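Local coordinates for protein CT263 (Chlamydia trachomatis, PDB 4QAS) that probably hydrolyses the N-glycosidic bond of futalosine-type nucleosides, as a nucleosidase of the MTAN family in the futalosine route to menaquinone, at residues T90-S95 / T112-L117. The protein carries 1 engineered substitution. Residues are numbered along the deposited sequence; the frame is centred on the assembly and turned at random.
Sequences TYTITS and TPIPRL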
ATOM      1  N   THR A  90       1.864   8.727 -12.443  1.00 13.75           N
ATOM      2  CA  THR A  90       1.656   9.516 -11.247  0.63 13.81           C
ATOM      3  C   THR A  90       2.654  10.660 -11.211  1.00 14.43           C
ATOM      4  O   THR A  90       3.856  10.441 -11.375  1.00 16.80           O
ATOM      5  CB  THR A  90       1.840   8.612 -10.036  0.63 14.98           C
ATOM      6  OG1 THR A  90       1.055   7.427 -10.239  0.63 14.41           O
ATOM      7  CG2 THR A  90       1.445   9.346  -8.779  0.63 14.49           C
ATOM      8  N   TYR A  91       2.155  11.868 -11.000  1.00 12.98           N
ATOM      9  CA  TYR A  91       2.962  13.068 -10.900  1.00 12.80           C
ATOM     10  C   TYR A  91       2.710  13.730  -9.560  1.00 12.42           C
ATOM     11  O   TYR A  91       1.663  13.547  -8.941  1.00 13.72           O
ATOM     12  CB  TYR A  91       2.569  14.066 -11.987  1.00 13.62           C
ATOM     13  CG  TYR A  91       2.875  13.619 -13.374  1.00 13.09           C
ATOM     14  CD1 TYR A  91       1.973  12.879 -14.119  1.00 14.96           C
ATOM     15  CD2 TYR A  91       4.078  13.976 -13.983  1.00 14.94           C
ATOM     16  CE1 TYR A  91       2.250  12.502 -15.409  1.00 15.32           C
ATOM     17  CE2 TYR A  91       4.362  13.609 -15.285  1.00 16.47           C
ATOM     18  CZ  TYR A  91       3.446  12.858 -15.999  1.00 16.69           C
ATOM     19  OH  TYR A  91       3.674  12.458 -17.307  1.00 19.36           O
ATOM     20  N   THR A  92       3.695  14.518  -9.152  1.00 13.10           N
ATOM     21  CA  THR A  92       3.496  15.507  -8.108  1.00 13.55           C
ATOM     22  C   THR A  92       3.423  16.886  -8.735  1.00 14.91           C
ATOM     23  O   THR A  92       4.037  17.141  -9.763  1.00 16.54           O
ATOM     24  CB  THR A  92       4.580  15.417  -7.021  1.00 15.36           C
ATOM     25  OG1 THR A  92       4.183  16.263  -5.923  1.00 18.26           O
ATOM     26  CG2 THR A  92       5.954  15.767  -7.521  1.00 15.47           C
ATOM     27  N   ILE A  93       2.647  17.760  -8.135  1.00 14.53           N
ATOM     28  CA  ILE A  93       2.340  19.075  -8.713  1.00 13.27           C
ATOM     29  C   ILE A  93       3.228  20.158  -8.119  1.00 15.56           C
ATOM     30  O   ILE A  93       3.446  20.221  -6.896  1.00 16.16           O
ATOM     31  CB  ILE A  93       0.854  19.380  -8.502  1.00 14.10           C
ATOM     32  CG1 ILE A  93       0.000  18.257  -9.081  1.00 14.58           C
ATOM     33  CG2 ILE A  93       0.500  20.739  -9.057  1.00 13.83           C
ATOM     34  CD1 ILE A  93       0.273  17.940 -10.567  1.00 14.30           C
ATOM     35  N   THR A  94       3.741  21.040  -8.982  1.00 15.61           N
ATOM     36  CA  THR A  94       4.545  22.167  -8.533  1.00 15.97           C
ATOM     37  C   THR A  94       3.696  23.401  -8.316  1.00 16.45           C
ATOM     38  O   THR A  94       3.920  24.142  -7.357  1.00 18.88           O
ATOM     39  CB  THR A  94       5.643  22.447  -9.559  1.00 19.25           C
ATOM     40  OG1 THR A  94       5.054  22.652 -10.849  1.00 20.19           O
ATOM     41  CG2 THR A  94       6.589  21.252  -9.639  1.00 23.47           C
ATOM     42  N   SER A  95       2.757  23.669  -9.212  1.00 16.36           N
ATOM     43  CA  SER A  95       1.817  24.762  -9.033  1.00 17.06           C
ATOM     44  C   SER A  95       0.491  24.357  -9.648  1.00 17.18           C
ATOM     45  O   SER A  95       0.429  23.536 -10.566  1.00 15.30           O
ATOM     46  CB  SER A  95       2.331  26.079  -9.620  1.00 20.66           C
ATOM     47  OG  SER A  95       2.247  26.042 -11.021  1.00 23.01           O
ATOM     48  N   THR A 112       3.559  21.974  -2.619  1.00 19.37           N
ATOM     49  CA  THR A 112       4.811  21.389  -2.135  1.00 19.64           C
ATOM     50  C   THR A 112       5.048  20.061  -2.847  1.00 16.94           C
ATOM     51  O   THR A 112       4.260  19.121  -2.661  1.00 17.64           O
ATOM     52  CB  THR A 112       4.713  21.161  -0.645  1.00 20.31           C
ATOM     53  OG1 THR A 112       4.520  22.432  -0.002  1.00 25.51           O
ATOM     54  CG2 THR A 112       5.982  20.495  -0.110  1.00 23.56           C
ATOM     55  N   PRO A 113       6.118  19.908  -3.632  1.00 19.55           N
ATOM     56  CA  PRO A 113       6.292  18.654  -4.365  1.00 19.21           C
ATOM     57  C   PRO A 113       6.713  17.515  -3.454  1.00 18.40           C
ATOM     58  O   PRO A 113       7.470  17.679  -2.499  1.00 23.28           O
ATOM     59  CB  PRO A 113       7.391  18.968  -5.386  1.00 25.31           C
ATOM     60  CG  PRO A 113       7.557  20.425  -5.359  1.00 32.82           C
ATOM     61  CD  PRO A 113       7.164  20.876  -3.986  1.00 24.67           C
ATOM     62  N   ILE A 114       6.215  16.341  -3.787  1.00 17.98           N
ATOM     63  CA  ILE A 114       6.508  15.109  -3.066  1.00 17.57           C
ATOM     64  C   ILE A 114       7.799  14.532  -3.621  1.00 18.93           C
ATOM     65  O   ILE A 114       7.961  14.464  -4.851  1.00 19.55           O
ATOM     66  CB  ILE A 114       5.351  14.129  -3.254  1.00 19.42           C
ATOM     67  CG1 ILE A 114       4.146  14.672  -2.497  1.00 27.73           C
ATOM     68  CG2 ILE A 114       5.724  12.705  -2.807  1.00 21.86           C
ATOM     69  CD1 ILE A 114       2.876  14.154  -2.979  1.00 22.69           C
ATOM     70  N   PRO A 115       8.705  14.072  -2.772  1.00 19.77           N
ATOM     71  CA  PRO A 115       9.957  13.492  -3.267  1.00 22.83           C
ATOM     72  C   PRO A 115       9.719  12.293  -4.172  1.00 23.60           C
ATOM     73  O   PRO A 115       8.786  11.507  -3.974  1.00 21.28           O
ATOM     74  CB  PRO A 115      10.669  13.050  -1.988  1.00 24.27           C
ATOM     75  CG  PRO A 115      10.060  13.834  -0.890  1.00 32.73           C
ATOM     76  CD  PRO A 115       8.657  14.116  -1.294  1.00 21.55           C
ATOM     77  N   ARG A 116      10.593  12.153  -5.170  1.00 21.88           N
ATOM     78  CA  ARG A 116      10.711  10.991  -6.044  1.00 21.73           C
ATOM     79  C   ARG A 116       9.550  10.817  -7.014  1.00 21.68           C
ATOM     80  O   ARG A 116       9.490   9.794  -7.712  1.00 26.26           O
ATOM     81  CB  ARG A 116      10.958   9.702  -5.267  1.00 26.45           C
ATOM     82  CG  ARG A 116      12.362   9.715  -4.681  1.00 58.03           C
ATOM     83  CD  ARG A 116      12.666   8.491  -3.878  1.00 86.72           C
ATOM     84  NE  ARG A 116      11.791   8.366  -2.715  1.00 93.32           N
ATOM     85  CZ  ARG A 116      12.031   8.908  -1.522  1.00 85.96           C
ATOM     86  NH1 ARG A 116      13.127   9.628  -1.311  1.00 85.86           N
ATOM     87  NH2 ARG A 116      11.164   8.730  -0.535  1.00 75.10           N
ATOM     88  N   LEU A 117       8.668  11.755  -7.095  1.00 17.54           N
ATOM     89  CA  LEU A 117       7.652  11.779  -8.142  1.00 16.31           C
ATOM     90  C   LEU A 117       8.027  12.814  -9.194  1.00 17.90           C
ATOM     91  O   LEU A 117       8.614  13.860  -8.865  1.00 18.01           O
ATOM     92  CB  LEU A 117       6.254  12.102  -7.599  1.00 15.14           C
ATOM     93  CG  LEU A 117       5.598  10.960  -6.797  1.00 15.74           C
ATOM     94  CD1 LEU A 117       4.296  11.453  -6.174  1.00 16.75           C
ATOM     95  CD2 LEU A 117       5.323   9.744  -7.654  1.00 18.47           C
TER
HETATM   96  O   HOH W   1       2.681  18.560  -4.858  1.00 18.77           O
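Thr92 carries most of this contact, its two branches doing different work against the loop 112-117. OG1, anti to the backbone N (chi1 -170°), receives the amide of Ile114 in an almost straight hydrogen bond, 2.9 Å from Ile114 N to Thr92 OG1 with 171° at the hydrogen. CG2, in the crowded position between backbone N and carbonyl carbon, slots into the type II turn from Ile114 to Leu117, with Leu117 CB 3.7 Å from Thr92 CG2. The side chains of Leu117 and Thr90 cross obliquely, Leu117 CD2 4.1 Å from Thr90 CG2, while Pro113 CB borders the Thr92 methyl. A water completes the polar side: it lies 2.9 Å from Thr92 OG1 and hydrogen-bonds Ile93 O (2.7 Å) and Thr112 O (2.8 Å), bridging strand and loop. In the next shell, Met160 O on strand 158-167 also hydrogen-bonds Thr92 OG1, and Ser159 OG bonds Thr112 O. The loop, leading from strand 106-110 to strand 119-124, packs over strand 90-93, between strands 119-124 and 158-167 of the mixed sheet; Ile114 reaches Ile194 of helix 180-197. With amide, water and carbonyl meeting one hydroxyl, Thr92 is probably fixed in rotation, its buried oxygen both donor and acceptor.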